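Local atomic coordinates of extracellular solute-binding protein, family 1 (Trichodesmium erythraeum IMS101, PDB entry 6G7N), a protein that binds ferric iron and probably delivers it, as the periplasmic solute-binding component, to an ABC transporter for iron uptake. Residues A[193-196]-A[197-200]; A[249-252]-A[253-257]; A[120-123]-A[124-127]. All coordinates share one frame; numbering follows the deposited sequence.

In the fold
The three contacts are spread along a periplasmic-binding-protein fold, all of them local, between residues close in sequence. Contact 1 is the one at the metal site: it carries Tyr197 and Tyr198 to the ferric ion and the bound D-alanine. Contact 3 lies beside it, centres about 20 Å apart, and the two meet where Leu193 CD2, on strand 191-195, packs on Leu123 CD1 at 3.9 Å. Contact 2 belongs to the far side of the chain's centre from contact 3, about 41 Å between centres, and its nearest atoms stay about 16 Å from contact 1. The side chain of Leu255 is about 14 Å from the bound D-alanine.

Contact 1. Residues A[193-196]-A[197-200]; sequences LANS and YYLA. With FE (Fe (III) ion), chain E; DAL (D-alanine), chain C.
Asn195 and Tyr197 lie side by side and point the same way, the amide of one reaching the phenol oxygen of the other. ND2 donates to Tyr197 OH (3.0 Å) in a nearly straight bond, with the acceptor close to the amide plane. Tyr197 OH also binds the ferric ion at 2.0 Å, with the metal at the ring edge, in plane. The amide is a second-shell group that probably helps to position this ligand and to stabilise a phenolate. Its OD1 makes a weak hydrogen bond with Arg103 NH1.

Tyr198 OH is the neighbouring ligand, also at 2.0 Å from the iron. The D-alanine chelates the same ion through its N and O, and Tyr141 is the third tyrosine of the site. Tyr197 CG sits between its own backbone N and carbonyl carbon (chi1 59°), while Tyr198 CG is anti to its carbonyl carbon (chi1 -69°); these different rotations bring two consecutive phenols to one metal. CE1 of Tyr197 lies over a face of the Tyr198 ring, offset toward its rim.

Tyr198 N bonds to Asn195 O (3.1 Å) from above the carbonyl plane, closing the first turn. Ser196 O receives weak bonds from Leu199 N and Ala200 N, and Ser196 OG accepts a hydrogen bond from Ala102 N. With an alanine at Asn195 the Tyr197 oxygen would probably lose its amide donor and the ring be freer to shift at the metal.

The contact is thus a buried strand-to-helix junction: strand 191-195 pairs antiparallel with 96-108, Asn195 N is hydrogen-bonded to Asp177 OD2 of helix 177-186, whose residues also pack on Tyr198, and the phenols of helix 196-204 reach the iron from its N-terminal part.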
ATOM      1  N   LEU A 193     -13.112   1.055  -5.448  1.00 11.51           N
ATOM      2  CA  LEU A 193     -11.978   0.526  -4.676  1.00 11.11           C
ATOM      3  C   LEU A 193     -10.945   1.622  -4.523  1.00 10.82           C
ATOM      4  O   LEU A 193     -10.640   2.343  -5.474  1.00 11.97           O
ATOM      5  CB  LEU A 193     -11.340  -0.699  -5.339  1.00 12.98           C
ATOM      6  CG  LEU A 193     -12.175  -1.956  -5.447  1.00 13.69           C
ATOM      7  CD1 LEU A 193     -11.432  -3.182  -5.982  1.00 17.05           C
ATOM      8  CD2 LEU A 193     -12.779  -2.398  -4.121  1.00 18.80           C
ATOM      9  N   ALA A 194     -10.408   1.745  -3.313  1.00 10.09           N
ATOM     10  CA  ALA A 194      -9.352   2.726  -3.021  1.00 10.37           C
ATOM     11  C   ALA A 194      -8.641   2.289  -1.755  1.00  9.55           C
ATOM     12  O   ALA A 194      -9.163   1.488  -0.988  1.00 10.75           O
ATOM     13  CB  ALA A 194      -9.913   4.130  -2.879  1.00 11.34           C
ATOM     14  N   ASN A 195      -7.469   2.878  -1.516  1.00  9.64           N
ATOM     15  CA  ASN A 195      -6.766   2.601  -0.268  1.00 10.19           C
ATOM     16  C   ASN A 195      -7.398   3.397   0.882  1.00  9.81           C
ATOM     17  O   ASN A 195      -7.797   4.552   0.715  1.00 10.44           O
ATOM     18  CB  ASN A 195      -5.272   2.917  -0.387  1.00 10.74           C
ATOM     19  CG  ASN A 195      -4.495   1.939  -1.251  1.00  9.58           C
ATOM     20  OD1 ASN A 195      -4.963   0.824  -1.533  1.00 10.53           O
ATOM     21  ND2 ASN A 195      -3.297   2.346  -1.662  1.00 10.86           N
ATOM     22  N   SER A 196      -7.395   2.759   2.048  1.00 10.27           N
ATOM     23  CA  SER A 196      -7.991   3.276   3.268  1.00 11.56           C
ATOM     24  C   SER A 196      -7.549   4.703   3.609  1.00 11.18           C
ATOM     25  O   SER A 196      -8.375   5.542   4.017  1.00 12.20           O
ATOM     26  CB  SER A 196      -7.614   2.302   4.413  1.00 11.43           C
ATOM     27  OG  SER A 196      -6.204   2.041   4.471  1.00 12.10           O
ATOM     28  N   TYR A 197      -6.249   4.970   3.479  1.00 10.58           N
ATOM     29  CA  TYR A 197      -5.703   6.240   3.901  1.00 11.00           C
ATOM     30  C   TYR A 197      -6.206   7.415   3.078  1.00 11.17           C
ATOM     31  O   TYR A 197      -6.110   8.556   3.542  1.00 12.28           O
ATOM     32  CB  TYR A 197      -4.158   6.192   3.954  1.00 11.24           C
ATOM     33  CG  TYR A 197      -3.500   5.863   2.652  1.00 10.48           C
ATOM     34  CD1 TYR A 197      -3.213   6.826   1.705  1.00 11.67           C
ATOM     35  CD2 TYR A 197      -3.150   4.553   2.344  1.00 10.36           C
ATOM     36  CE1 TYR A 197      -2.598   6.493   0.501  1.00 11.92           C
ATOM     37  CE2 TYR A 197      -2.547   4.210   1.138  1.00 10.44           C
ATOM     38  CZ  TYR A 197      -2.303   5.167   0.182  1.00 10.64           C
ATOM     39  OH  TYR A 197      -1.776   4.820  -1.030  1.00 11.65           O
ATOM     40  N   TYR A 198      -6.729   7.186   1.874  1.00 10.92           N
ATOM     41  CA  TYR A 198      -7.243   8.301   1.077  1.00 11.57           C
ATOM     42  C   TYR A 198      -8.556   8.835   1.653  1.00 11.85           C
ATOM     43  O   TYR A 198      -8.832  10.037   1.546  1.00 13.24           O
ATOM     44  CB  TYR A 198      -7.401   7.932  -0.408  1.00 11.49           C
ATOM     45  CG  TYR A 198      -6.095   7.718  -1.120  1.00 11.56           C
ATOM     46  CD1 TYR A 198      -5.190   8.753  -1.303  1.00 13.43           C
ATOM     47  CD2 TYR A 198      -5.738   6.459  -1.586  1.00 11.83           C
ATOM     48  CE1 TYR A 198      -3.996   8.543  -1.948  1.00 13.80           C
ATOM     49  CE2 TYR A 198      -4.530   6.246  -2.223  1.00 12.22           C
ATOM     50  CZ  TYR A 198      -3.652   7.285  -2.391  1.00 13.30           C
ATOM     51  OH  TYR A 198      -2.438   7.072  -3.002  1.00 15.58           O
ATOM     52  N   LEU A 199      -9.386   7.970   2.233  1.00 11.59           N
ATOM     53  CA  LEU A 199     -10.585   8.466   2.886  1.00 12.23           C
ATOM     54  C   LEU A 199     -10.219   9.206   4.173  1.00 12.70           C
ATOM     55  O   LEU A 199     -10.757  10.291   4.452  1.00 13.81           O
ATOM     56  CB  LEU A 199     -11.583   7.344   3.154  1.00 12.58           C
ATOM     57  CG  LEU A 199     -12.902   7.782   3.755  1.00 13.10           C
ATOM     58  CD1 LEU A 199     -13.675   8.769   2.867  1.00 14.93           C
ATOM     59  CD2 LEU A 199     -13.774   6.572   4.052  1.00 14.53           C
ATOM     60  N   ALA A 200      -9.299   8.624   4.947  1.00 13.29           N
ATOM     61  CA  ALA A 200      -8.790   9.300   6.134  1.00 13.58           C
ATOM     62  C   ALA A 200      -8.221  10.685   5.847  1.00 13.68           C
ATOM     63  O   ALA A 200      -8.408  11.636   6.617  1.00 16.11           O
ATOM     64  CB  ALA A 200      -7.794   8.417   6.831  1.00 15.03           C
TER
HETATM   65 FE    FE E 403      -0.869   6.075  -2.290  1.00 13.05          FE
HETATM   66  N   DAL C 401       0.592   7.496  -3.179  0.80 20.99           N
HETATM   67  CA  DAL C 401       1.427   8.051  -2.062  0.80 22.85           C
HETATM   68  CB  DAL C 401       2.837   8.347  -2.548  0.80 27.91           C
HETATM   69  C   DAL C 401       1.437   7.182  -0.847  0.80 18.87           C
HETATM   70  O   DAL C 401       0.655   6.210  -0.858  0.80 16.87           O
HETATM   71  OXT DAL C 401       2.220   7.486   0.095  0.80 21.78           O

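Contact 2. Residues A[249-252]-A[253-257]; sequences IKFL and EYLVS
Phe251 and Leu255, one turn apart, pack against each other on the buried side of helix 245-255, an alpha-helix of the periplasmic-binding-protein fold, near its C-terminal end. Leu255 CG stands over one face of the Phe251 ring, offset toward the rim, and Leu255 CD1 comes to 3.8 Å from Phe251 CE2. Phe251 CG is anti to its backbone N (chi1 -174°), which swings the ring along the helix toward the later residue. Leu252 CD2 lies 4.4 Å from Leu255 CD1, a looser apolar contact. This face is covered from outside by Leu17 and Phe21 of helix 15-25, the latter ring edge-to-face with Phe251, and by Phe98 of strand 96-108.

The other side is looser. Lys250 is an exposed, extended side chain. Ile249 and Glu253 run alongside each other, Ile249 CG2 lying 3.9 Å from Glu253 OE2. That carboxylate oxygen takes its hydrogen bond from elsewhere, with Ser77 OG.

Beneath both sides runs the regular backbone pattern: Glu253 N to Ile249 O and Tyr254 N to Lys250 O, each 2.9 Å, then Leu255 N to Phe251 O. Ser257 is the N-cap of helix 258-266. Here Tyr254 O accepts two bonds, from Ser257 N and from Ser257 OG, the hydroxyl 2.8 Å away and in the carbonyl plane.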
ATOM      1  N   ILE A 249      20.893  -0.731   9.010  1.00 12.43           N
ATOM      2  CA  ILE A 249      20.165  -1.678   9.874  1.00 12.10           C
ATOM      3  C   ILE A 249      19.610  -0.946  11.089  1.00 12.27           C
ATOM      4  O   ILE A 249      18.457  -1.168  11.491  1.00 13.04           O
ATOM      5  CB  ILE A 249      21.066  -2.859  10.266  1.00 13.69           C
ATOM      6  CG1 ILE A 249      21.448  -3.702   9.032  1.00 14.70           C
ATOM      7  CG2 ILE A 249      20.370  -3.704  11.324  1.00 14.85           C
ATOM      8  CD1 ILE A 249      22.571  -4.679   9.310  1.00 16.28           C
ATOM      9  N   LYS A 250      20.423  -0.063  11.700  1.00 12.31           N
ATOM     10  CA  LYS A 250      19.926   0.712  12.856  1.00 12.47           C
ATOM     11  C   LYS A 250      18.692   1.521  12.486  1.00 11.06           C
ATOM     12  O   LYS A 250      17.768   1.669  13.324  1.00 11.78           O
ATOM     13  CB  LYS A 250      21.006   1.639  13.407  1.00 13.35           C
ATOM     14  CG  LYS A 250      22.119   0.941  14.181  1.00 15.94           C
ATOM     15  CD  LYS A 250      23.098   1.951  14.781  1.00 19.02           C
ATOM     16  CE  LYS A 250      24.198   1.285  15.615  1.00 21.77           C
ATOM     17  NZ  LYS A 250      25.084   2.271  16.295  1.00 26.13           N
ATOM     18  N   PHE A 251      18.675   2.085  11.288  1.00 11.12           N
ATOM     19  CA  PHE A 251      17.519   2.865  10.866  1.00 11.10           C
ATOM     20  C   PHE A 251      16.274   1.995  10.725  1.00 11.27           C
ATOM     21  O   PHE A 251      15.208   2.372  11.263  1.00 10.97           O
ATOM     22  CB  PHE A 251      17.837   3.598   9.562  1.00 12.05           C
ATOM     23  CG  PHE A 251      16.737   4.535   9.136  1.00 12.40           C
ATOM     24  CD1 PHE A 251      16.483   5.694   9.845  1.00 13.30           C
ATOM     25  CD2 PHE A 251      15.941   4.258   8.039  1.00 12.44           C
ATOM     26  CE1 PHE A 251      15.469   6.569   9.486  1.00 14.48           C
ATOM     27  CE2 PHE A 251      14.930   5.130   7.654  1.00 12.97           C
ATOM     28  CZ  PHE A 251      14.697   6.282   8.370  1.00 14.60           C
ATOM     29  N   LEU A 252      16.387   0.857  10.053  1.00 11.22           N
ATOM     30  CA  LEU A 252      15.218  -0.025   9.953  1.00 10.87           C
ATOM     31  C   LEU A 252      14.717  -0.460  11.320  1.00 10.72           C
ATOM     32  O   LEU A 252      13.504  -0.491  11.579  1.00 10.91           O
ATOM     33  CB  LEU A 252      15.518  -1.243   9.084  1.00 11.38           C
ATOM     34  CG  LEU A 252      15.934  -0.980   7.630  1.00 13.37           C
ATOM     35  CD1 LEU A 252      15.930  -2.293   6.889  1.00 14.82           C
ATOM     36  CD2 LEU A 252      15.022   0.062   6.945  1.00 13.43           C
ATOM     37  N   GLU A 253      15.641  -0.800  12.213  1.00 10.75           N
ATOM     38  CA  GLU A 253      15.232  -1.214  13.558  1.00 11.00           C
ATOM     39  C   GLU A 253      14.555  -0.065  14.298  1.00 10.82           C
ATOM     40  O   GLU A 253      13.566  -0.272  15.004  1.00 11.78           O
ATOM     41  CB  GLU A 253      16.409  -1.760  14.327  1.00 11.52           C
ATOM     42  CG  GLU A 253      16.875  -3.094  13.788  1.00 11.95           C
ATOM     43  CD  GLU A 253      18.077  -3.705  14.496  1.00 14.75           C
ATOM     44  OE1 GLU A 253      18.855  -2.971  15.134  1.00 20.71           O
ATOM     45  OE2 GLU A 253      18.284  -4.935  14.345  1.00 16.19           O
ATOM     46  N   TYR A 254      15.075   1.156  14.158  1.00 10.62           N
ATOM     47  CA  TYR A 254      14.431   2.305  14.774  1.00 10.92           C
ATOM     48  C   TYR A 254      12.990   2.473  14.295  1.00 10.62           C
ATOM     49  O   TYR A 254      12.099   2.813  15.082  1.00 10.81           O
ATOM     50  CB  TYR A 254      15.277   3.557  14.498  1.00 11.59           C
ATOM     51  CG  TYR A 254      14.523   4.814  14.810  1.00 12.78           C
ATOM     52  CD1 TYR A 254      14.261   5.212  16.114  1.00 15.66           C
ATOM     53  CD2 TYR A 254      13.960   5.572  13.774  1.00 14.48           C
ATOM     54  CE1 TYR A 254      13.486   6.348  16.365  1.00 18.12           C
ATOM     55  CE2 TYR A 254      13.196   6.670  14.021  1.00 17.25           C
ATOM     56  CZ  TYR A 254      12.948   7.053  15.302  1.00 17.38           C
ATOM     57  OH  TYR A 254      12.111   8.132  15.529  1.00 22.37           O
ATOM     58  N   LEU A 255      12.738   2.202  13.011  1.00 10.40           N
ATOM     59  CA  LEU A 255      11.398   2.377  12.460  1.00 10.55           C
ATOM     60  C   LEU A 255      10.330   1.499  13.087  1.00  9.91           C
ATOM     61  O   LEU A 255       9.142   1.839  12.971  1.00 10.96           O
ATOM     62  CB  LEU A 255      11.391   2.190  10.949  1.00 11.04           C
ATOM     63  CG  LEU A 255      12.095   3.277  10.125  1.00 12.82           C
ATOM     64  CD1 LEU A 255      12.051   2.867   8.659  1.00 14.61           C
ATOM     65  CD2 LEU A 255      11.462   4.627  10.311  1.00 15.21           C
ATOM     66  N   VAL A 256      10.708   0.384  13.727  1.00  9.82           N
ATOM     67  CA  VAL A 256       9.714  -0.454  14.396  1.00 10.48           C
ATOM     68  C   VAL A 256       9.483  -0.070  15.848  1.00 10.71           C
ATOM     69  O   VAL A 256       8.633  -0.672  16.506  1.00 12.28           O
ATOM     70  CB  VAL A 256       9.966  -1.962  14.245  1.00 11.27           C
ATOM     71  CG1 VAL A 256      10.063  -2.336  12.771  1.00 13.61           C
ATOM     72  CG2 VAL A 256      11.192  -2.437  15.000  1.00 12.66           C
ATOM     73  N   SER A 257      10.222   0.915  16.363  1.00 10.90           N
ATOM     74  CA  SER A 257       9.968   1.379  17.717  1.00 12.15           C
ATOM     75  C   SER A 257       8.555   1.986  17.814  1.00 11.92           C
ATOM     76  O   SER A 257       8.036   2.524  16.834  1.00 12.09           O
ATOM     77  CB  SER A 257      11.023   2.390  18.161  1.00 12.96           C
ATOM     78  OG  SER A 257      10.922   3.620  17.446  1.00 13.58           O
TER

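Contact 3. Residues A[120-123]-A[124-127]; sequences YEDL and AQNK
Asp122 and Lys127 form the one salt bridge of this contact, between two short 3-10 segments. Their side chains cross at about a right angle, and Lys127 NZ donates to Asp122 OD1 at 2.8 Å, on the syn lone pair. The lysine gets there by extension: beyond CG it runs straight, and its CG lies between the backbone N and carbonyl carbon (chi1 64°), turning the chain back toward the aspartate. The carboxylate is held at its other oxygen as well, since Trp128 NE1 bonds to Asp122 OD2. Gripped at both oxygens, it probably has little liberty to rotate.

The backbone bonds are those of tight turns. Ala124 N reaches Glu121 O at 3.2 Å and Gln125 N reaches Asp122 O at 3.0 Å, each donor standing well above the carbonyl plane. Leu123 N bonds in the same i to i+3 fashion to Tyr120 O.

One water adds a bridge. It donates to Glu121 O (2.7 Å) and accepts from Gln125 NE2 (2.8 Å), giving that carbonyl a second donor beside Ala124 N. Gln125 is bent at chi2 (-71°), which folds its amide back toward the water.

Other side-chain contact between the halves is slight: CB and CG of Gln125 lie against the carbonyl oxygen Asp122 O, and Ala124 CB is near Glu121 O. Packing is instead directed at the rest of the fold. Along the chain the contact follows strand 96-108 and precedes strand 132-133; Leu123 packs on Ile191 and Leu193 of strand 191-195 and on Phe165 of helix 140-167, while Ala124 meets Trp161 of that same helix.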
ATOM      1  N   TYR A 120     -14.535  -9.152  -2.203  1.00 10.47           N
ATOM      2  CA  TYR A 120     -14.057  -8.701  -3.494  1.00 10.93           C
ATOM      3  C   TYR A 120     -14.744  -9.495  -4.607  1.00  9.97           C
ATOM      4  O   TYR A 120     -15.101  -8.946  -5.656  1.00 11.07           O
ATOM      5  CB  TYR A 120     -12.531  -8.873  -3.641  1.00 10.49           C
ATOM      6  CG  TYR A 120     -11.721  -8.097  -2.615  1.00  9.80           C
ATOM      7  CD1 TYR A 120     -11.605  -6.723  -2.672  1.00 10.12           C
ATOM      8  CD2 TYR A 120     -11.091  -8.761  -1.569  1.00 10.08           C
ATOM      9  CE1 TYR A 120     -10.868  -6.002  -1.725  1.00  9.52           C
ATOM     10  CE2 TYR A 120     -10.377  -8.071  -0.614  1.00  9.82           C
ATOM     11  CZ  TYR A 120     -10.275  -6.697  -0.676  1.00  9.60           C
ATOM     12  OH  TYR A 120      -9.587  -6.030   0.326  1.00 10.18           O
ATOM     13  N   GLU A 121     -14.934 -10.800  -4.397  1.00 10.80           N
ATOM     14  CA  GLU A 121     -15.500 -11.676  -5.407  1.00 10.79           C
ATOM     15  C   GLU A 121     -16.895 -11.235  -5.801  1.00 11.03           C
ATOM     16  O   GLU A 121     -17.270 -11.302  -6.977  1.00 11.69           O
ATOM     17  CB  GLU A 121     -15.488 -13.130  -4.906  1.00 12.02           C
ATOM     18  CG  GLU A 121     -14.074 -13.745  -4.866  1.00 12.78           C
ATOM     19  CD  GLU A 121     -13.161 -13.320  -3.701  1.00 11.87           C
ATOM     20  OE1 GLU A 121     -13.607 -12.665  -2.743  1.00 12.86           O
ATOM     21  OE2 GLU A 121     -11.961 -13.681  -3.796  1.00 12.81           O
ATOM     22  N   ASP A 122     -17.681 -10.778  -4.831  1.00 10.51           N
ATOM     23  CA  ASP A 122     -19.064 -10.356  -5.053  1.00 11.35           C
ATOM     24  C   ASP A 122     -19.168  -9.164  -5.991  1.00 11.67           C
ATOM     25  O   ASP A 122     -20.225  -8.921  -6.592  1.00 13.01           O
ATOM     26  CB  ASP A 122     -19.710 -10.030  -3.692  1.00 13.09           C
ATOM     27  CG  ASP A 122     -21.038  -9.291  -3.788  1.00 17.36           C
ATOM     28  OD1 ASP A 122     -22.017 -10.004  -3.884  1.00 18.22           O
ATOM     29  OD2 ASP A 122     -21.136  -8.034  -3.626  1.00 19.61           O
ATOM     30  N   LEU A 123     -18.077  -8.404  -6.155  1.00 11.44           N
ATOM     31  CA  LEU A 123     -18.101  -7.228  -7.023  1.00 12.41           C
ATOM     32  C   LEU A 123     -18.245  -7.556  -8.505  1.00 12.57           C
ATOM     33  O   LEU A 123     -18.535  -6.654  -9.298  1.00 13.68           O
ATOM     34  CB  LEU A 123     -16.851  -6.372  -6.799  1.00 13.06           C
ATOM     35  CG  LEU A 123     -16.683  -5.921  -5.349  1.00 14.75           C
ATOM     36  CD1 LEU A 123     -15.411  -5.107  -5.221  1.00 19.02           C
ATOM     37  CD2 LEU A 123     -17.908  -5.132  -4.902  1.00 18.71           C
ATOM     38  N   ALA A 124     -18.102  -8.832  -8.875  1.00 12.29           N
ATOM     39  CA  ALA A 124     -18.351  -9.258 -10.256  1.00 12.95           C
ATOM     40  C   ALA A 124     -19.797  -9.615 -10.533  1.00 13.29           C
ATOM     41  O   ALA A 124     -20.122  -9.920 -11.679  1.00 15.91           O
ATOM     42  CB  ALA A 124     -17.441 -10.454 -10.593  1.00 14.24           C
ATOM     43  N   GLN A 125     -20.654  -9.587  -9.527  1.00 12.90           N
ATOM     44  CA  GLN A 125     -22.054  -9.954  -9.699  1.00 14.45           C
ATOM     45  C   GLN A 125     -22.796  -8.888 -10.503  1.00 14.22           C
ATOM     46  O   GLN A 125     -22.490  -7.679 -10.432  1.00 13.87           O
ATOM     47  CB  GLN A 125     -22.701 -10.141  -8.339  1.00 15.24           C
ATOM     48  CG  GLN A 125     -22.187 -11.339  -7.553  1.00 17.41           C
ATOM     49  CD  GLN A 125     -22.637 -12.676  -8.139  1.00 22.35           C
ATOM     50  OE1 GLN A 125     -23.688 -12.785  -8.746  1.00 25.55           O
ATOM     51  NE2 GLN A 125     -21.808 -13.692  -7.979  1.00 30.11           N
ATOM     52  N   ASN A 126     -23.818  -9.333 -11.232  1.00 15.71           N
ATOM     53  CA  ASN A 126     -24.612  -8.477 -12.131  0.50 17.04           C
ATOM     54  C   ASN A 126     -25.275  -7.296 -11.425  1.00 15.59           C
ATOM     55  O   ASN A 126     -25.527  -6.255 -12.061  1.00 17.48           O
ATOM     56  CB  ASN A 126     -25.733  -9.283 -12.831  0.50 20.68           C
ATOM     57  CG  ASN A 126     -25.219 -10.390 -13.751  0.50 25.05           C
ATOM     58  OD1 ASN A 126     -24.093 -10.348 -14.230  0.50 32.13           O
ATOM     59  ND2 ASN A 126     -26.077 -11.379 -14.022  0.50 29.64           N
ATOM     60  N   LYS A 127     -25.611  -7.457 -10.148  1.00 16.09           N
ATOM     61  CA  LYS A 127     -26.249  -6.395  -9.392  1.00 16.66           C
ATOM     62  C   LYS A 127     -25.436  -5.105  -9.358  1.00 16.12           C
ATOM     63  O   LYS A 127     -26.003  -4.037  -9.144  1.00 17.65           O
ATOM     64  CB  LYS A 127     -26.579  -6.849  -7.966  1.00 17.82           C
ATOM     65  CG  LYS A 127     -25.342  -7.174  -7.149  1.00 18.12           C
ATOM     66  CD  LYS A 127     -25.677  -7.892  -5.852  1.00 18.64           C
ATOM     67  CE  LYS A 127     -24.399  -8.342  -5.168  1.00 19.91           C
ATOM     68  NZ  LYS A 127     -24.650  -9.108  -3.928  1.00 20.51           N
TER
HETATM   69  O   HOH W   1     -19.071 -13.242  -7.699  1.00 31.65           O